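Local coordinates for protein putative dehydratase (Mesorhizobium loti, PDB 2POZ) that is of unknown function but probably acts as a lyase, perhaps a dehydratase, of the mandelate racemase/muconate lactonizing enzyme family in the enolase superfamily, at residues I182-A185 with Y186-K190; E214-R217 with F218-I222; Y343-L347 with E348-S352; L370-R373 with N374-P377. All coordinates share one frame; numbering follows the deposited sequence.

Interaction 1 of 4, residues I182-A185 with Y186-K190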
loop_
_atom_site.group_PDB
_atom_site.type_symbol
_atom_site.label_atom_id
_atom_site.label_comp_id
_atom_site.label_asym_id
_atom_site.label_seq_id
_atom_site.Cartn_x
_atom_site.Cartn_y
_atom_site.Cartn_z
ATOM N N ILE A 182 -3.979 8.824 35.692
ATOM C CA ILE A 182 -2.998 9.086 34.644
ATOM C C ILE A 182 -1.907 10.039 35.153
ATOM O O ILE A 182 -0.726 9.840 34.879
ATOM C CB ILE A 182 -3.676 9.686 33.380
ATOM C CG1 ILE A 182 -4.602 8.645 32.751
ATOM C CG2 ILE A 182 -2.629 10.111 32.363
ATOM C CD1 ILE A 182 -5.304 9.104 31.474
ATOM N N GLU A 183 -2.309 11.072 35.889
ATOM C CA GLU A 183 -1.349 12.035 36.440
ATOM C C GLU A 183 -0.447 11.334 37.448
ATOM O O GLU A 183 0.754 11.591 37.513
ATOM C CB GLU A 183 -2.088 13.188 37.126
ATOM C CG GLU A 183 -1.212 14.095 38.000
ATOM C CD GLU A 183 -0.137 14.850 37.225
ATOM O OE1 GLU A 183 -0.203 14.901 35.977
ATOM O OE2 GLU A 183 0.773 15.415 37.877
ATOM N N LEU A 184 -1.046 10.448 38.236
ATOM C CA LEU A 184 -0.312 9.693 39.236
ATOM C C LEU A 184 0.707 8.781 38.536
ATOM O O LEU A 184 1.826 8.597 39.016
ATOM C CB LEU A 184 -1.308 8.882 40.071
ATOM C CG LEU A 184 -0.870 8.124 41.327
ATOM C CD1 LEU A 184 -0.217 6.838 40.925
ATOM C CD2 LEU A 184 0.055 8.986 42.173
ATOM N N ALA A 185 0.320 8.224 37.392
ATOM C CA ALA A 185 1.214 7.350 36.636
ATOM C C ALA A 185 2.457 8.149 36.257
ATOM O O ALA A 185 3.586 7.673 36.385
ATOM C CB ALA A 185 0.514 6.842 35.375
ATOM N N TYR A 186 2.238 9.373 35.791
ATOM C CA TYR A 186 3.336 10.237 35.398
ATOM C C TYR A 186 4.251 10.570 36.582
ATOM O O TYR A 186 5.479 10.575 36.445
ATOM C CB TYR A 186 2.798 11.536 34.795
ATOM C CG TYR A 186 3.868 12.590 34.637
ATOM C CD1 TYR A 186 4.826 12.497 33.628
ATOM C CD2 TYR A 186 3.954 13.656 35.537
ATOM C CE1 TYR A 186 5.850 13.443 33.520
ATOM C CE2 TYR A 186 4.970 14.603 35.442
ATOM C CZ TYR A 186 5.912 14.493 34.435
ATOM O OH TYR A 186 6.908 15.436 34.342
ATOM N N ARG A 187 3.650 10.849 37.738
ATOM C CA ARG A 187 4.415 11.186 38.933
ATOM C C ARG A 187 5.249 10.000 39.394
ATOM O O ARG A 187 6.341 10.178 39.927
ATOM C CB ARG A 187 3.482 11.642 40.064
ATOM C CG ARG A 187 2.751 12.947 39.760
ATOM C CD ARG A 187 3.728 14.103 39.594
ATOM N NE ARG A 187 3.092 15.288 39.015
ATOM C CZ ARG A 187 3.725 16.421 38.727
ATOM N NH1 ARG A 187 5.026 16.541 38.964
ATOM N NH2 ARG A 187 3.059 17.433 38.186
ATOM N N ARG A 188 4.735 8.789 39.190
ATOM C CA ARG A 188 5.473 7.594 39.577
ATOM C C ARG A 188 6.743 7.484 38.734
ATOM O O ARG A 188 7.820 7.181 39.253
ATOM C CB ARG A 188 4.621 6.338 39.375
ATOM C CG ARG A 188 3.498 6.137 40.382
ATOM C CD ARG A 188 2.633 4.959 39.948
ATOM N NE ARG A 188 1.642 4.569 40.947
ATOM C CZ ARG A 188 0.561 3.844 40.675
ATOM N NH1 ARG A 188 0.336 3.444 39.428
ATOM N NH2 ARG A 188 -0.285 3.501 41.647
ATOM N N VAL A 189 6.616 7.724 37.429
ATOM C CA VAL A 189 7.774 7.648 36.543
ATOM C C VAL A 189 8.783 8.739 36.924
ATOM O O VAL A 189 9.990 8.490 36.992
ATOM C CB VAL A 189 7.359 7.809 35.049
ATOM C CG1 VAL A 189 8.584 7.722 34.151
ATOM C CG2 VAL A 189 6.366 6.715 34.666
ATOM N N LYS A 190 8.282 9.940 37.191
ATOM C CA LYS A 190 9.140 11.054 37.570
ATOM C C LYS A 190 9.831 10.799 38.908
ATOM O O LYS A 190 10.991 11.159 39.082
ATOM C CB LYS A 190 8.332 12.354 37.639
ATOM C CG LYS A 190 9.172 13.585 37.998
ATOM C CD LYS A 190 8.354 14.865 37.890
ATOM C CE LYS A 190 9.222 16.103 38.078
ATOM N NZ LYS A 190 9.762 16.199 39.465
#

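Interaction 2 of 4, residues E214-R217 with F218-I222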
loop_
_atom_site.group_PDB
_atom_site.type_symbol
_atom_site.label_atom_id
_atom_site.label_comp_id
_atom_site.label_asym_id
_atom_site.label_seq_id
_atom_site.Cartn_x
_atom_site.Cartn_y
_atom_site.Cartn_z
ATOM N N GLU A 214 -4.699 8.063 24.429
ATOM C CA GLU A 214 -4.155 8.328 25.752
ATOM C C GLU A 214 -2.758 7.745 25.943
ATOM O O GLU A 214 -1.945 8.304 26.674
ATOM C CB GLU A 214 -5.100 7.804 26.834
ATOM C CG GLU A 214 -6.399 8.588 26.965
ATOM C CD GLU A 214 -6.173 10.085 27.148
ATOM O OE1 GLU A 214 -5.284 10.478 27.936
ATOM O OE2 GLU A 214 -6.895 10.875 26.504
ATOM N N THR A 215 -2.467 6.631 25.275
ATOM C CA THR A 215 -1.147 6.024 25.396
ATOM C C THR A 215 -0.103 6.939 24.758
ATOM O O THR A 215 0.970 7.165 25.316
ATOM C CB THR A 215 -1.099 4.639 24.728
ATOM O OG1 THR A 215 -1.882 3.716 25.496
ATOM C CG2 THR A 215 0.336 4.141 24.637
ATOM N N ILE A 216 -0.425 7.467 23.584
ATOM C CA ILE A 216 0.479 8.373 22.888
ATOM C C ILE A 216 0.698 9.594 23.786
ATOM O O ILE A 216 1.828 10.024 24.002
ATOM C CB ILE A 216 -0.130 8.818 21.542
ATOM C CG1 ILE A 216 -0.121 7.645 20.559
ATOM C CG2 ILE A 216 0.648 10.004 20.972
ATOM C CD1 ILE A 216 -0.865 7.924 19.275
ATOM N N ARG A 217 -0.391 10.129 24.324
ATOM C CA ARG A 217 -0.305 11.285 25.205
ATOM C C ARG A 217 0.637 11.011 26.380
ATOM O O ARG A 217 1.497 11.828 26.690
ATOM C CB ARG A 217 -1.697 11.652 25.721
ATOM C CG ARG A 217 -1.716 12.747 26.786
ATOM C CD ARG A 217 -3.146 13.148 27.099
ATOM N NE ARG A 217 -3.643 14.143 26.153
ATOM C CZ ARG A 217 -4.873 14.167 25.645
ATOM N NH1 ARG A 217 -5.764 13.239 25.976
ATOM N NH2 ARG A 217 -5.213 15.136 24.808
ATOM N N PHE A 218 0.483 9.855 27.022
ATOM C CA PHE A 218 1.325 9.497 28.165
ATOM C C PHE A 218 2.806 9.337 27.796
ATOM O O PHE A 218 3.680 9.798 28.526
ATOM C CB PHE A 218 0.817 8.205 28.816
ATOM C CG PHE A 218 1.581 7.803 30.051
ATOM C CD1 PHE A 218 1.451 8.525 31.235
ATOM C CD2 PHE A 218 2.432 6.704 30.033
ATOM C CE1 PHE A 218 2.162 8.151 32.384
ATOM C CE2 PHE A 218 3.146 6.324 31.178
ATOM C CZ PHE A 218 3.010 7.047 32.350
ATOM N N CYS A 219 3.088 8.691 26.668
ATOM C CA CYS A 219 4.470 8.490 26.244
ATOM C C CYS A 219 5.154 9.820 25.927
ATOM O O CYS A 219 6.346 9.997 26.181
ATOM C CB CYS A 219 4.519 7.561 25.029
ATOM S SG CYS A 219 4.036 5.848 25.423
ATOM N N ARG A 220 4.403 10.751 25.361
ATOM C CA ARG A 220 4.976 12.052 25.052
ATOM C C ARG A 220 5.267 12.797 26.353
ATOM O O ARG A 220 6.275 13.486 26.468
ATOM C CB ARG A 220 4.015 12.864 24.180
ATOM C CG ARG A 220 3.979 12.395 22.727
ATOM C CD ARG A 220 2.939 13.162 21.915
ATOM N NE ARG A 220 3.002 12.802 20.502
ATOM C CZ ARG A 220 2.000 12.963 19.647
ATOM N NH1 ARG A 220 0.851 13.481 20.066
ATOM N NH2 ARG A 220 2.139 12.593 18.378
ATOM N N LYS A 221 4.387 12.644 27.337
ATOM C CA LYS A 221 4.579 13.321 28.611
ATOM C C LYS A 221 5.837 12.852 29.326
ATOM O O LYS A 221 6.566 13.674 29.877
ATOM C CB LYS A 221 3.364 13.115 29.517
ATOM C CG LYS A 221 3.324 14.032 30.737
ATOM C CD LYS A 221 1.981 13.921 31.454
ATOM C CE LYS A 221 1.916 14.828 32.682
ATOM N NZ LYS A 221 2.118 16.270 32.339
ATOM N N ILE A 222 6.112 11.547 29.307
ATOM C CA ILE A 222 7.295 11.038 29.998
ATOM C C ILE A 222 8.578 11.090 29.172
ATOM O O ILE A 222 9.659 10.804 29.688
ATOM C CB ILE A 222 7.104 9.575 30.490
ATOM C CG1 ILE A 222 6.911 8.626 29.298
ATOM C CG2 ILE A 222 5.919 9.507 31.442
ATOM C CD1 ILE A 222 6.945 7.134 29.672
#

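Interaction 3 of 4, residues Y343-L347 with E348-S352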
loop_
_atom_site.group_PDB
_atom_site.type_symbol
_atom_site.label_atom_id
_atom_site.label_comp_id
_atom_site.label_asym_id
_atom_site.label_seq_id
_atom_site.Cartn_x
_atom_site.Cartn_y
_atom_site.Cartn_z
ATOM N N TYR A 343 9.980 -19.392 48.693
ATOM C CA TYR A 343 10.722 -19.439 47.434
ATOM C C TYR A 343 11.415 -20.797 47.368
ATOM O O TYR A 343 11.992 -21.255 48.359
ATOM C CB TYR A 343 11.788 -18.341 47.374
ATOM C CG TYR A 343 12.819 -18.573 46.281
ATOM C CD1 TYR A 343 12.491 -18.411 44.931
ATOM C CD2 TYR A 343 14.112 -18.993 46.597
ATOM C CE1 TYR A 343 13.430 -18.664 43.924
ATOM C CE2 TYR A 343 15.056 -19.251 45.601
ATOM C CZ TYR A 343 14.707 -19.084 44.268
ATOM O OH TYR A 343 15.635 -19.339 43.285
ATOM N N VAL A 344 11.364 -21.434 46.204
ATOM C CA VAL A 344 11.989 -22.732 46.022
ATOM C C VAL A 344 13.151 -22.688 45.040
ATOM O O VAL A 344 12.962 -22.410 43.856
ATOM C CB VAL A 344 10.968 -23.777 45.507
ATOM C CG1 VAL A 344 11.673 -25.109 45.230
ATOM C CG2 VAL A 344 9.863 -23.961 46.531
ATOM N N GLU A 345 14.355 -22.968 45.533
ATOM C CA GLU A 345 15.531 -23.000 44.674
ATOM C C GLU A 345 15.529 -24.351 43.959
ATOM O O GLU A 345 15.651 -25.397 44.594
ATOM C CB GLU A 345 16.806 -22.855 45.505
ATOM C CG GLU A 345 18.072 -22.866 44.662
ATOM C CD GLU A 345 18.022 -21.844 43.535
ATOM O OE1 GLU A 345 17.985 -20.634 43.838
ATOM O OE2 GLU A 345 18.010 -22.258 42.352
ATOM N N VAL A 346 15.383 -24.330 42.637
ATOM C CA VAL A 346 15.342 -25.567 41.861
ATOM C C VAL A 346 16.714 -26.034 41.381
ATOM O O VAL A 346 16.865 -27.167 40.936
ATOM C CB VAL A 346 14.419 -25.419 40.617
ATOM C CG1 VAL A 346 13.023 -24.980 41.048
ATOM C CG2 VAL A 346 15.019 -24.412 39.642
ATOM N N LEU A 347 17.718 -25.172 41.472
ATOM C CA LEU A 347 19.044 -25.555 41.004
ATOM C C LEU A 347 20.063 -25.717 42.110
ATOM O O LEU A 347 20.043 -24.994 43.105
ATOM C CB LEU A 347 19.571 -24.530 39.998
ATOM C CG LEU A 347 18.782 -24.365 38.699
ATOM C CD1 LEU A 347 19.543 -23.421 37.781
ATOM C CD2 LEU A 347 18.585 -25.722 38.035
ATOM N N GLU A 348 20.970 -26.666 41.918
ATOM C CA GLU A 348 22.019 -26.907 42.892
ATOM C C GLU A 348 23.035 -25.778 42.746
ATOM O O GLU A 348 23.652 -25.336 43.719
ATOM C CB GLU A 348 22.691 -28.251 42.612
ATOM C CG GLU A 348 23.507 -28.764 43.770
ATOM C CD GLU A 348 22.635 -29.150 44.942
ATOM O OE1 GLU A 348 21.858 -30.125 44.802
ATOM O OE2 GLU A 348 22.721 -28.477 45.993
ATOM N N ASN A 349 23.180 -25.301 41.516
ATOM C CA ASN A 349 24.126 -24.241 41.198
ATOM C C ASN A 349 23.453 -23.097 40.447
ATOM O O ASN A 349 23.711 -22.876 39.262
ATOM C CB ASN A 349 25.246 -24.830 40.354
ATOM C CG ASN A 349 24.767 -25.998 39.510
ATOM O OD1 ASN A 349 23.846 -25.860 38.694
ATOM N ND2 ASN A 349 25.380 -27.163 39.709
ATOM N N PRO A 350 22.577 -22.351 41.129
ATOM C CA PRO A 350 21.894 -21.238 40.472
ATOM C C PRO A 350 22.890 -20.176 40.028
ATOM O O PRO A 350 23.961 -20.035 40.615
ATOM C CB PRO A 350 20.940 -20.738 41.553
ATOM C CG PRO A 350 21.696 -21.020 42.810
ATOM C CD PRO A 350 22.253 -22.397 42.566
ATOM N N PRO A 351 22.558 -19.423 38.973
ATOM C CA PRO A 351 23.478 -18.385 38.503
ATOM C C PRO A 351 23.487 -17.244 39.513
ATOM O O PRO A 351 22.436 -16.849 40.011
ATOM C CB PRO A 351 22.872 -17.983 37.163
ATOM C CG PRO A 351 21.404 -18.122 37.419
ATOM C CD PRO A 351 21.324 -19.441 38.168
ATOM N N SER A 352 24.661 -16.720 39.834
ATOM C CA SER A 352 24.712 -15.625 40.795
ATOM C C SER A 352 25.089 -14.301 40.143
ATOM O O SER A 352 26.120 -14.198 39.481
ATOM C CB SER A 352 25.692 -15.950 41.929
ATOM O OG SER A 352 27.007 -16.144 41.439
#

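Interaction 4 of 4, residues L370-R373 with N374-P377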
loop_
_atom_site.group_PDB
_atom_site.type_symbol
_atom_site.label_atom_id
_atom_site.label_comp_id
_atom_site.label_asym_id
_atom_site.label_seq_id
_atom_site.Cartn_x
_atom_site.Cartn_y
_atom_site.Cartn_z
ATOM N N LEU A 370 19.234 -29.877 38.676
ATOM C CA LEU A 370 18.061 -29.788 39.533
ATOM C C LEU A 370 18.305 -30.387 40.917
ATOM O O LEU A 370 19.128 -31.288 41.084
ATOM C CB LEU A 370 16.881 -30.521 38.890
ATOM C CG LEU A 370 16.280 -29.996 37.587
ATOM C CD1 LEU A 370 15.301 -31.023 37.048
ATOM C CD2 LEU A 370 15.575 -28.668 37.825
ATOM N N ILE A 371 17.595 -29.860 41.908
ATOM C CA ILE A 371 17.681 -30.381 43.264
ATOM C C ILE A 371 16.367 -31.132 43.382
ATOM O O ILE A 371 15.336 -30.555 43.725
ATOM C CB ILE A 371 17.732 -29.256 44.319
ATOM C CG1 ILE A 371 18.936 -28.350 44.055
ATOM C CG2 ILE A 371 17.833 -29.864 45.714
ATOM C CD1 ILE A 371 19.101 -27.219 45.066
ATOM N N LYS A 372 16.407 -32.421 43.060
ATOM C CA LYS A 372 15.214 -33.248 43.085
ATOM C C LYS A 372 14.421 -33.169 44.381
ATOM O O LYS A 372 13.193 -33.155 44.353
ATOM C CB LYS A 372 15.575 -34.706 42.769
ATOM C CG LYS A 372 16.200 -34.903 41.381
ATOM C CD LYS A 372 15.278 -34.432 40.246
ATOM C CE LYS A 372 14.160 -35.428 39.938
ATOM N NZ LYS A 372 13.248 -35.647 41.091
ATOM N N ARG A 373 15.106 -33.111 45.519
ATOM C CA ARG A 373 14.397 -33.037 46.792
ATOM C C ARG A 373 13.510 -31.798 46.885
ATOM O O ARG A 373 12.467 -31.825 47.537
ATOM C CB ARG A 373 15.375 -33.031 47.971
ATOM C CG ARG A 373 14.682 -32.731 49.298
ATOM C CD ARG A 373 15.642 -32.631 50.472
ATOM N NE ARG A 373 14.965 -32.124 51.669
ATOM C CZ ARG A 373 15.518 -32.074 52.879
ATOM N NH1 ARG A 373 16.759 -32.501 53.056
ATOM N NH2 ARG A 373 14.832 -31.596 53.911
ATOM N N ASN A 374 13.915 -30.713 46.231
ATOM C CA ASN A 374 13.134 -29.480 46.286
ATOM C C ASN A 374 11.919 -29.428 45.366
ATOM O O ASN A 374 10.944 -28.746 45.670
ATOM C CB ASN A 374 14.036 -28.276 46.018
ATOM C CG ASN A 374 14.945 -27.969 47.190
ATOM O OD1 ASN A 374 14.858 -28.621 48.231
ATOM N ND2 ASN A 374 15.814 -26.975 47.034
ATOM N N ILE A 375 11.966 -30.150 44.250
ATOM C CA ILE A 375 10.842 -30.128 43.322
ATOM C C ILE A 375 9.933 -31.353 43.410
ATOM O O ILE A 375 8.767 -31.293 43.017
ATOM C CB ILE A 375 11.323 -29.984 41.857
ATOM C CG1 ILE A 375 12.136 -31.217 41.448
ATOM C CG2 ILE A 375 12.150 -28.707 41.702
ATOM C CD1 ILE A 375 12.578 -31.210 40.004
ATOM N N GLU A 376 10.463 -32.463 43.922
ATOM C CA GLU A 376 9.682 -33.690 44.042
ATOM C C GLU A 376 8.328 -33.492 44.735
ATOM O O GLU A 376 7.332 -34.090 44.328
ATOM C CB GLU A 376 10.502 -34.760 44.768
ATOM C CG GLU A 376 9.854 -36.137 44.824
ATOM C CD GLU A 376 9.481 -36.680 43.452
ATOM O OE1 GLU A 376 10.204 -36.393 42.468
ATOM O OE2 GLU A 376 8.468 -37.411 43.364
ATOM N N PRO A 377 8.269 -32.650 45.788
ATOM C CA PRO A 377 6.997 -32.422 46.482
ATOM C C PRO A 377 5.946 -31.800 45.561
ATOM O O PRO A 377 4.747 -31.855 45.841
ATOM C CB PRO A 377 7.380 -31.463 47.612
ATOM C CG PRO A 377 8.798 -31.820 47.898
ATOM C CD PRO A 377 9.375 -31.988 46.500
#

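Interaction 1 of 4, residues I182-A185 with Y186-K190
Glu183 and Arg187, one helical turn apart, form a salt bridge in which Glu183 OE2 lies 2.6 Å from Arg187 NE. The oxygen arrives at the guanidinium edge, 12° out of its plane, on the anti side of the carboxylate; a weak second bond to the same oxygen comes from NH2. The two planes stand 63° apart, so this is no flat bidentate pair. Arg187 reaches back because CG sits beside its own backbone N (chi1 -65°) and the chain bends again at chi2. The Tyr186 ring atom CE2 lies over one face of the Arg187 guanidinium, 3.9 Å above its centre.

Further round the helix, Leu184 lies against one face of the Arg188 guanidinium. The 2.9 Å from Leu184 CD1 to Arg188 NE is too short for normal packing, which leaves the leucine tip doubtful. The polar end of Arg188 is bound elsewhere, to the carbonyls of Pro160 and Ala162 and to Asp136. Beneath both pairs runs the alpha-helical ladder, with Val189 N 3.2 Å from Ala185 O. Pairing of i with i+4 characterises an alpha-helix, here 179-196, an outer helix of the TIM-type barrel domain, with Ala185 packed on neighbouring helix 212-222.

Interaction 2 of 4, residues E214-R217 with F218-I222
Ile216 lies alongside Arg220 one turn later, both side chains pointing the same way, and its CG2 branch rests over the centre of the guanidinium, 3.5 Å from Arg220 CZ. CG2 takes the branch opposite the backbone N, with CG1 at chi1 -71°, while Arg220 runs extended from CG to NE and so brings its flat end over the methyl. At the far end of that arginine, NH2 makes a weak hydrogen bond to Gln248. On the next face of the helix the sulfur of Cys219 packs on Thr215, SG to CG2 4.1 Å. The backbone beneath is regular: Cys219 N to Thr215 O is 2.9 Å with an N-H...O angle of 163°, and Arg220 N to Ile216 O is 3.0 Å.

A second shell fixes the start of the segment. Thr215 OG1 bonds to Leu210 and Thr211 at the head of the helix. Arg217 bends at chi3 to bring NH1 within 2.7 Å of Glu214 OE2 in a salt bridge. That carboxylate is shared between Arg217 of its own chain and Arg303 of the second subunit, which would probably favour its charged form. Phe218 has Ile222 CG2 3.9 Å above one ring face, offset toward the rim.

Helix 212-222 is the crossover of the beta-alpha-beta unit between strands 201-205 and 227-231. Its Phe218 touches Ala185 of helix 179-196 and Leu206 just past the first strand, while Cys219 meets Ile249 and Leu251 ahead of strand 253-255.

Interaction 3 of 4, residues Y343-L347 with E348-S352
The carboxylate of Glu345 carries the Pro350 ring over one face, with Pro350 CB 3.4 Å from Glu345 OE2 and Pro350 CG 3.8 Å from Glu345 CD. The opposite face is approached by Tyr343, whose hydroxyl donates to OE1 over 2.7 Å from 57° out of the carboxylate plane; OE1 in turn lies in the plane of the tyrosine ring, at its edge. One edge of the carboxylate is taken by the backbone: Leu347 N donates to the anti lone pair of OE2 at 3.1 Å, with an N-H...O angle of 157°. Glu345 can meet this N-H two residues ahead because its chain is extended at chi1 and bends at chi2 (53°), turning the acid forward along the extended loop backbone.

Ser312 OG also bonds to OE2, and Lys338 to the tyrosine hydroxyl. With both faces approached and both oxygens engaged, the carboxylate has little freedom to rotate.

Beyond the acid the contact is apolar and looser. Leu347 CB meets Pro350 CD at 4.3 Å, and Leu347 CD1 meets Pro351 CD at 4.4 Å. The two prolines have polyproline II-like backbone angles, which keep the chain extended where it passes helix 312-324, whose Thr316 touches both Leu347 and Pro351. No hydrogen bond crosses between 343-347 and 348-352; the irregular turn is held by side chains and by its surroundings. It belongs to the long connection between strands 331-333 and 353-354, beside the last barrel helix of an enolase-superfamily fold.

Interaction 4 of 4, residues L370-R373 with N374-P377
Leu370 and Ile375 form a hydrophobic staple across the start of helix 372-375: Leu370, just before the N-cap residue Ile371, meets Ile375, the fourth residue of the helix. Their side chains cross at about a right angle, Leu370 CD1 to Ile375 CD1 4.0 Å. Ile375 achieves this with CG1 set between its own backbone N and carbonyl carbon (chi1 65°), which turns the CD1 tip back to the leucine. Leu22 and Tyr11 of the N-terminal sheet lie against Ile375, making this the buried part.

The first turn is tight. Ile371 O accepts Asn374 N at 2.9 Å from well above the carbonyl plane (48°), a strongly tilted i to i+3 bond, with only a weak bond from Ile375 N beside it. The two side chains run side by side, Ile371 CG2 3.8 Å from Asn374 CG; the amide itself is turned to Glu345, whose carbonyl ND2 donates to.

The outer side is looser. Lys372 curls at three successive torsions toward Glu376, an exposed residue, and their long salt bridge, NZ to OE1 3.4 Å, lies beside Tyr11 of strand 5-12. Arg373 runs extended and is exposed; its backbone O lies 3.3 Å from Pro377 CD. The well-formed bond here is in the backbone: Glu376 N to Lys372 O spans 2.8 Å, with a C=O...N angle of 165°.

The four contacts fall into two pairs. Interactions 1 and 2, on successive barrel helices, have centres 11 Å apart and touch directly: Tyr186 CG is 3.6 Å from Lys221 CE, in a cation-pi pair, and Tyr186 N is 3.6 Å from Phe218 CE1. Interactions 3 and 4, also 11 Å between centres, meet in backbone pairing, Val346 O to Ile371 N 3.0 Å, with Leu347 O packed 3.1 Å from Ile371 CD1. Between the pairs nothing touches; the centres of interactions 2 and 4 lie 46 Å apart, on opposite sides of the chain's centre. One pair thus joins neighbouring barrel helices, while the other ties the late loop to the C-terminal segment.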